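Long-range contacts in inorganic pyrophosphatase (Neisseria gonorrhoeae, PDB 5TEA), which probably catalyses the magnesium-dependent hydrolysis of inorganic pyrophosphate to two phosphate ions: residues F59-N64 against N148-L153; Q142-F147 against T159-W164; L83-P88 against C117-D122. All coordinates share one frame; numbering follows the deposited sequence. Where two conformers were deposited one is given.

Contact 1. Residues F59-N64 against N148-L153; sequences FAKPTN and NHYKDL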
# COMPACT_ATOMS: atom_id res chain seq x y z
N PHE B 59 8.18 2.26 -15.98
CA PHE B 59 7.38 3.25 -16.68
C PHE B 59 5.95 3.29 -16.17
O PHE B 59 5.00 3.41 -16.94
CB PHE B 59 7.41 2.99 -18.19
CG PHE B 59 8.77 3.12 -18.81
CD1 PHE B 59 9.60 4.19 -18.49
CD2 PHE B 59 9.24 2.17 -19.71
CE1 PHE B 59 10.85 4.32 -19.06
CE2 PHE B 59 10.49 2.30 -20.30
CZ PHE B 59 11.31 3.37 -19.96
N ALA B 60 5.76 3.22 -14.85
CA ALA B 60 4.44 3.44 -14.27
C ALA B 60 3.97 4.85 -14.63
O ALA B 60 4.77 5.78 -14.76
CB ALA B 60 4.47 3.28 -12.75
N LYS B 61 2.67 4.99 -14.82
CA LYS B 61 2.13 6.30 -15.20
C LYS B 61 2.43 7.33 -14.12
O LYS B 61 2.15 7.07 -12.94
CB LYS B 61 0.61 6.23 -15.44
CG LYS B 61 0.20 5.49 -16.69
CD LYS B 61 0.76 6.15 -17.95
CE LYS B 61 1.24 5.12 -18.97
NZ LYS B 61 2.07 5.72 -20.06
N PRO B 62 2.97 8.50 -14.47
CA PRO B 62 3.28 9.50 -13.44
C PRO B 62 2.07 10.29 -12.97
O PRO B 62 2.15 10.91 -11.90
CB PRO B 62 4.29 10.43 -14.15
CG PRO B 62 3.92 10.33 -15.61
CD PRO B 62 3.47 8.90 -15.81
N THR B 63 0.97 10.30 -13.73
CA THR B 63 -0.29 10.90 -13.32
C THR B 63 -1.40 9.90 -13.58
O THR B 63 -1.17 8.89 -14.23
CB THR B 63 -0.61 12.18 -14.10
OG1 THR B 63 -0.99 11.82 -15.44
CG2 THR B 63 0.62 13.10 -14.16
N ASN B 64 -2.61 10.19 -13.12
CA ASN B 64 -3.74 9.40 -13.59
C ASN B 64 -3.90 9.66 -15.08
O ASN B 64 -3.50 10.71 -15.60
CB ASN B 64 -5.02 9.76 -12.84
CG ASN B 64 -4.85 9.67 -11.34
OD1 ASN B 64 -4.82 8.57 -10.77
ND2 ASN B 64 -4.75 10.83 -10.69
N ASN B 148 8.51 10.92 -23.22
CA ASN B 148 9.58 10.87 -24.20
C ASN B 148 10.27 9.51 -24.25
O ASN B 148 10.92 9.19 -25.25
CB ASN B 148 10.65 11.94 -23.89
CG ASN B 148 10.27 13.31 -24.43
OD1 ASN B 148 9.44 13.41 -25.33
ND2 ASN B 148 10.90 14.36 -23.90
N HIS B 149 10.11 8.69 -23.21
CA HIS B 149 10.91 7.48 -23.10
C HIS B 149 10.13 6.19 -22.83
O HIS B 149 10.76 5.12 -22.75
CB HIS B 149 11.95 7.67 -22.00
CG HIS B 149 12.99 8.68 -22.34
ND1 HIS B 149 14.06 8.40 -23.16
CD2 HIS B 149 13.12 9.99 -22.00
CE1 HIS B 149 14.81 9.48 -23.30
NE2 HIS B 149 14.26 10.46 -22.60
N TYR B 150 8.80 6.24 -22.69
CA TYR B 150 8.12 5.06 -22.14
C TYR B 150 8.06 3.89 -23.11
O TYR B 150 7.79 2.76 -22.67
CB TYR B 150 6.71 5.42 -21.66
CG TYR B 150 5.70 5.66 -22.76
CD1 TYR B 150 5.75 6.82 -23.53
CD2 TYR B 150 4.69 4.75 -23.00
CE1 TYR B 150 4.80 7.04 -24.53
CE2 TYR B 150 3.74 4.96 -23.98
CZ TYR B 150 3.81 6.11 -24.74
OH TYR B 150 2.87 6.33 -25.73
N LYS B 151 8.35 4.10 -24.39
CA LYS B 151 8.46 2.99 -25.33
C LYS B 151 9.91 2.63 -25.64
O LYS B 151 10.16 1.87 -26.59
CB LYS B 151 7.70 3.31 -26.62
CG LYS B 151 6.18 3.45 -26.43
CD LYS B 151 5.50 3.77 -27.75
CE LYS B 151 3.99 3.64 -27.66
NZ LYS B 151 3.55 2.22 -27.73
N ASP B 152 10.87 3.14 -24.87
CA ASP B 152 12.27 2.97 -25.26
C ASP B 152 12.72 1.52 -25.31
O ASP B 152 13.70 1.22 -25.98
CB ASP B 152 13.20 3.73 -24.31
CG ASP B 152 13.38 5.16 -24.73
OD1 ASP B 152 12.63 5.60 -25.62
OD2 ASP B 152 14.26 5.84 -24.16
N LEU B 153 12.05 0.61 -24.59
CA LEU B 153 12.56 -0.75 -24.59
C LEU B 153 12.35 -1.45 -25.93
O LEU B 153 13.07 -2.40 -26.24
CB LEU B 153 11.94 -1.57 -23.46
CG LEU B 153 12.31 -1.06 -22.06
CD1 LEU B 153 11.89 -2.05 -21.00
CD2 LEU B 153 13.80 -0.78 -21.96
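The ammonium nitrogen of Lys61, NZ, is gripped by two aromatic side chains: it hydrogen-bonds to NE2 of His146 and makes a cation-pi contact with Tyr150. It lies 4.6 Å from the centroid of the Tyr150 ring and 31° off the ring normal, off-centre and nearest CD2. The lysine chain bends at chi2 and chi3, and its end meets the tyrosine obliquely. Tyr150 is predicted to bind substrate, and Lys61 comes close to Tyr65, another such residue.

Phe59 carries most of the remaining contact. Tyr150 CA stands 3.8 Å from the centroid of the Phe59 ring, almost straight over its face, a CH-pi contact. Two carbonyl oxygens lie close to the ring atoms, with His149 O 3.3 Å from Phe59 CZ and Tyr150 O 3.3 Å from Phe59 CD2, while CG of Leu153 approaches the ring edge. The backbone that Phe59 meets is a type I beta turn from His149 to Asp152, closed by Asp152 N bonding to His149 O. A second bond braces it: His149 ND1 donates in its ring plane to the syn side of Asp152 OD2, at 2.8 Å, though 34° out of the carboxylate plane.

Phe59 also stacks edge-to-face on Phe145 of the second subunit. The contact lays the loop between strands 48-54 and 64-67 against the last part of helix 137-149 and the turn after it, and Tyr150 reaches Thr159 of strand 159-165.

Contact 2. Residues Q142-F147 against T159-W164; sequences QIEFHF and TKVESW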
# COMPACT_ATOMS: atom_id res chain seq x y z
N GLN B 142 9.30 15.56 -15.10
CA GLN B 142 9.17 14.11 -14.94
C GLN B 142 8.14 13.55 -15.91
O GLN B 142 8.35 12.49 -16.52
CB GLN B 142 8.78 13.75 -13.50
CG GLN B 142 9.85 14.00 -12.46
CD GLN B 142 9.43 13.49 -11.09
OE1 GLN B 142 9.16 12.29 -10.92
NE2 GLN B 142 9.37 14.38 -10.10
N ILE B 143 7.01 14.25 -16.07
CA ILE B 143 5.99 13.82 -17.01
C ILE B 143 6.55 13.85 -18.42
O ILE B 143 6.31 12.95 -19.23
CB ILE B 143 4.74 14.71 -16.90
CG1 ILE B 143 4.11 14.60 -15.50
CG2 ILE B 143 3.73 14.36 -17.99
CD1 ILE B 143 2.98 15.58 -15.27
N GLU B 144 7.31 14.90 -18.74
CA GLU B 144 7.93 15.00 -20.05
C GLU B 144 8.88 13.84 -20.29
O GLU B 144 8.86 13.22 -21.35
CB GLU B 144 8.67 16.33 -20.18
CG GLU B 144 9.25 16.58 -21.57
CD GLU B 144 9.78 18.00 -21.74
OE1 GLU B 144 9.19 18.93 -21.14
OE2 GLU B 144 10.78 18.18 -22.46
N PHE B 145 9.72 13.53 -19.30
CA PHE B 145 10.65 12.42 -19.47
C PHE B 145 9.91 11.12 -19.69
O PHE B 145 10.29 10.31 -20.56
CB PHE B 145 11.59 12.30 -18.27
CG PHE B 145 12.65 11.22 -18.44
CD1 PHE B 145 12.35 9.89 -18.19
CD2 PHE B 145 13.93 11.55 -18.87
CE1 PHE B 145 13.30 8.90 -18.37
CE2 PHE B 145 14.90 10.56 -19.04
CZ PHE B 145 14.58 9.24 -18.79
N HIS B 146 8.87 10.88 -18.89
CA HIS B 146 8.08 9.66 -19.02
C HIS B 146 7.60 9.48 -20.45
O HIS B 146 7.80 8.43 -21.06
CB HIS B 146 6.88 9.67 -18.06
CG HIS B 146 5.96 8.51 -18.25
ND1 HIS B 146 6.20 7.26 -17.73
CD2 HIS B 146 4.82 8.39 -18.99
CE1 HIS B 146 5.24 6.43 -18.09
NE2 HIS B 146 4.40 7.09 -18.87
N PHE B 147 6.92 10.49 -21.00
CA PHE B 147 6.32 10.29 -22.30
C PHE B 147 7.33 10.32 -23.43
O PHE B 147 7.04 9.79 -24.50
CB PHE B 147 5.19 11.32 -22.52
CG PHE B 147 3.94 10.95 -21.79
CD1 PHE B 147 3.12 9.94 -22.26
CD2 PHE B 147 3.61 11.56 -20.58
CE1 PHE B 147 1.97 9.54 -21.57
CE2 PHE B 147 2.47 11.16 -19.86
CZ PHE B 147 1.64 10.17 -20.37
N THR B 159 8.33 9.21 -29.91
CA THR B 159 7.60 9.57 -28.69
C THR B 159 8.21 10.91 -28.27
O THR B 159 9.28 10.92 -27.66
CB THR B 159 7.72 8.52 -27.57
OG1 THR B 159 9.11 8.29 -27.27
CG2 THR B 159 7.06 7.20 -27.97
N LYS B 160 7.55 12.02 -28.59
CA LYS B 160 8.18 13.32 -28.41
C LYS B 160 7.19 14.34 -27.88
O LYS B 160 6.19 14.64 -28.54
CB LYS B 160 8.79 13.85 -29.71
CG LYS B 160 9.49 15.19 -29.56
CD LYS B 160 10.52 15.15 -28.45
CE LYS B 160 11.38 16.41 -28.42
NZ LYS B 160 12.33 16.40 -27.26
N VAL B 161 7.50 14.89 -26.71
CA VAL B 161 6.78 16.05 -26.20
C VAL B 161 7.31 17.30 -26.89
O VAL B 161 8.49 17.64 -26.74
CB VAL B 161 6.92 16.17 -24.67
CG1 VAL B 161 6.22 17.45 -24.19
CG2 VAL B 161 6.36 14.90 -23.97
N GLU B 162 6.45 17.96 -27.67
CA GLU B 162 6.86 19.07 -28.51
C GLU B 162 6.83 20.40 -27.78
O GLU B 162 7.66 21.27 -28.07
CB GLU B 162 5.95 19.17 -29.74
CG GLU B 162 5.91 17.91 -30.58
CD GLU B 162 7.18 17.71 -31.40
OE1 GLU B 162 8.13 18.50 -31.26
OE2 GLU B 162 7.21 16.75 -32.20
N SER B 163 5.89 20.56 -26.85
CA SER B 163 5.73 21.80 -26.10
C SER B 163 4.67 21.58 -25.04
O SER B 163 3.91 20.60 -25.07
CB SER B 163 5.32 22.97 -26.99
OG SER B 163 4.00 22.79 -27.48
N TRP B 164 4.60 22.53 -24.11
CA TRP B 164 3.57 22.58 -23.09
C TRP B 164 2.74 23.82 -23.35
O TRP B 164 3.30 24.92 -23.45
CB TRP B 164 4.19 22.63 -21.70
CG TRP B 164 4.86 21.35 -21.32
CD1 TRP B 164 6.18 21.05 -21.45
CD2 TRP B 164 4.24 20.20 -20.74
NE1 TRP B 164 6.43 19.78 -20.97
CE2 TRP B 164 5.25 19.24 -20.54
CE3 TRP B 164 2.93 19.89 -20.38
CZ2 TRP B 164 5.00 18.00 -19.99
CZ3 TRP B 164 2.68 18.65 -19.83
CH2 TRP B 164 3.70 17.72 -19.64
O HOH W 1 10.59 16.84 -25.22
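Trp164 turns the edge of its indole toward the helix and meets two residues there. Trp164 NE1 donates to Glu144 OE1 at 2.9 Å with an N-H...O angle of 164°. The acceptor lies in the indole plane, but the N-H reaches OE1 on its anti side, well out of the carboxylate plane, and the carboxylate is twisted 39° against the ring. Further round the same edge, CG2 of Ile143 touches Trp164 CH2 at 3.7 Å, the two side chains crossing at about a right angle. One face of the indole is covered from within its own strand by CG1 of Val161.

Glu144 reaches the tryptophan by running extended, with CG anti to the backbone N. On the way the glutamate chain crosses Val161 obliquely, Glu144 CG lying 3.9 Å from Val161 CB. The other carboxylate oxygen, OE2, receives a bond from a water that also donates to Val161 O and accepts from Lys160 NZ. Lys160 NZ is 5.3 Å from Glu144 OE2, a separation at which its charge would probably favour the ionised carboxylate.

These side chains seat helix 137-149 on strand 159-165, which pairs antiparallel with strand 94-107 in the sheet of the pyrophosphatase beta-barrel core. Helix and strand segments run roughly antiparallel, at 143°, with their axes 7.9 Å apart at closest approach.

Toward Phe147 the side-chain contact is apolar. Phe147 CB meets Val161 CG2 at 4.0 Å, while its ring leads away from the strand to Leu82 and Met103 and comes close to Tyr65 and Tyr150, both predicted substrate-binding residues. Separately, the carbonyl O of Phe147 approaches Thr159 CB at 3.4 Å; the hydroxyl of Thr159 bonds to the carbonyl O of Asn148, the next residue along the helix.

Contact 3. Residues L83-P88 against C117-D122; sequences LVTEQP and CVPADD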
# COMPACT_ATOMS: atom_id res chain seq x y z
N LEU B 83 -4.47 13.54 -15.53
CA LEU B 83 -5.20 14.08 -14.39
C LEU B 83 -4.31 13.97 -13.16
O LEU B 83 -3.97 12.86 -12.73
CB LEU B 83 -6.51 13.32 -14.17
CG LEU B 83 -7.33 13.77 -12.96
CD1 LEU B 83 -8.01 15.11 -13.26
CD2 LEU B 83 -8.35 12.70 -12.59
N VAL B 84 -3.94 15.12 -12.60
CA VAL B 84 -2.97 15.19 -11.51
C VAL B 84 -3.72 15.23 -10.18
O VAL B 84 -4.56 16.11 -9.96
CB VAL B 84 -2.05 16.41 -11.67
CG1 VAL B 84 -1.11 16.55 -10.47
CG2 VAL B 84 -1.28 16.31 -13.01
N THR B 85 -3.43 14.28 -9.30
CA THR B 85 -3.97 14.24 -7.95
C THR B 85 -2.86 13.85 -7.00
O THR B 85 -1.84 13.29 -7.40
CB THR B 85 -5.12 13.22 -7.78
OG1 THR B 85 -4.64 11.91 -8.09
CG2 THR B 85 -6.33 13.55 -8.67
N GLU B 86 -3.08 14.10 -5.71
CA GLU B 86 -2.11 13.65 -4.71
C GLU B 86 -2.17 12.13 -4.52
O GLU B 86 -1.13 11.48 -4.37
CB GLU B 86 -2.36 14.37 -3.37
CG GLU B 86 -1.77 15.79 -3.30
CD GLU B 86 -2.72 16.92 -3.77
OE1 GLU B 86 -3.94 16.90 -3.44
OE2 GLU B 86 -2.22 17.84 -4.46
N GLN B 87 -3.37 11.55 -4.52
CA GLN B 87 -3.55 10.12 -4.36
C GLN B 87 -4.20 9.52 -5.61
O GLN B 87 -5.09 10.15 -6.20
CB GLN B 87 -4.39 9.82 -3.11
CG GLN B 87 -3.69 10.20 -1.78
CD GLN B 87 -3.94 11.64 -1.32
OE1 GLN B 87 -4.94 12.26 -1.69
NE2 GLN B 87 -3.04 12.16 -0.49
N PRO B 88 -3.79 8.33 -6.04
CA PRO B 88 -4.31 7.78 -7.31
C PRO B 88 -5.82 7.62 -7.32
O PRO B 88 -6.45 7.29 -6.31
CB PRO B 88 -3.60 6.42 -7.43
CG PRO B 88 -2.37 6.55 -6.59
CD PRO B 88 -2.73 7.48 -5.46
N CYS B 117 -5.15 18.16 -16.54
CA CYS B 117 -6.32 18.51 -15.75
C CYS B 117 -6.05 18.25 -14.28
O CYS B 117 -5.18 17.45 -13.92
CB CYS B 117 -7.57 17.70 -16.15
SG CYS B 117 -8.22 18.03 -17.79
N VAL B 118 -6.86 18.90 -13.44
CA VAL B 118 -6.99 18.56 -12.02
C VAL B 118 -8.48 18.45 -11.72
O VAL B 118 -9.32 19.00 -12.46
CB VAL B 118 -6.32 19.62 -11.11
CG1 VAL B 118 -4.80 19.62 -11.34
CG2 VAL B 118 -6.92 21.02 -11.39
N PRO B 119 -8.86 17.76 -10.65
CA PRO B 119 -10.27 17.76 -10.26
C PRO B 119 -10.76 19.19 -10.06
O PRO B 119 -10.03 20.05 -9.55
CB PRO B 119 -10.28 16.99 -8.93
CG PRO B 119 -9.02 16.15 -8.97
CD PRO B 119 -8.02 17.04 -9.67
N ALA B 120 -11.99 19.45 -10.50
CA ALA B 120 -12.50 20.83 -10.46
C ALA B 120 -12.77 21.29 -9.03
O ALA B 120 -12.72 22.49 -8.76
CB ALA B 120 -13.77 20.96 -11.30
N ASP B 121 -13.02 20.36 -8.12
CA ASP B 121 -13.32 20.66 -6.71
C ASP B 121 -12.32 19.83 -5.90
O ASP B 121 -12.56 18.65 -5.62
CB ASP B 121 -14.78 20.30 -6.41
CG ASP B 121 -15.24 20.73 -5.02
OD1 ASP B 121 -14.40 21.14 -4.19
OD2 ASP B 121 -16.45 20.64 -4.76
N ASP B 122 -11.18 20.43 -5.55
CA ASP B 122 -10.12 19.76 -4.79
C ASP B 122 -9.98 20.45 -3.44
O ASP B 122 -9.33 21.49 -3.33
CB ASP B 122 -8.79 19.78 -5.55
CG ASP B 122 -7.69 18.97 -4.85
OD1 ASP B 122 -7.76 18.76 -3.63
OD2 ASP B 122 -6.77 18.51 -5.53
O HOH W 2 -5.68 15.28 -4.96
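A parallel beta bridge between Leu83 and Cys117 joins the end of strand 80-83 to strand 110-119, and the chain beyond it stays in touch through Pro119 and Asp122. Val84 N donates to Cys117 O at 3.0 Å, nearly straight at 169°, and Leu83 CA adds a C-H...O contact to the same oxygen. Cys117 also bonds by its backbone to Leu82, so it spans the residues on either side of its bridge partner.

Leu83 and Cys117 project to one face of the sheet. CG of Leu83 is anti to the backbone N (chi1 178°), and CD1 touches Cys117 CB at 3.9 Å and the backbone of Val118 at C, 3.7 Å away. The Pro119 ring meets Val84 O through CD at 3.6 Å; its CG touches Thr85 CG2, the two side chains crossing at about a right angle.

Farther out, two carboxylates come close, Glu86 OE1 lying 3.9 Å from Asp122 OD2. Asn124 ND2 bonds to Glu86 OE1, and the backbone nitrogens of Asn124 and Asn125 hold Asp122 OD1, which should ease the repulsion. A water bound by Glu86 N donates to OE1 and only weakly to Asp122 OD2.

Bonding from one residue to both neighbours of its bridge partner is the hallmark of parallel strands, here a parallel pair within a largely antiparallel barrel; its strand 80-83 begins at the calcium ligand Asp80.

Contacts 2 and 3 are buried and both reach the main sheet, whereas contact 1 is only partly buried and borders the predicted substrate site. Contacts 1 and 2 share helix 137-149 and meet at Asn148, whose OD1 accepts from Val161 N; both also touch the second subunit. Contact 3 lies about 19 to 20 Å from the others between centres, yet Asn64 links it to contact 1 through bonds from ND2 to Leu83 O and Thr85 OG1. Their chemistry differs accordingly: aromatic faces and a lysine charge in contact 1, an indole-carboxylate bond with apolar packing in contact 2, backbone pairing with a pair of neighbouring carboxylates farther out in contact 3.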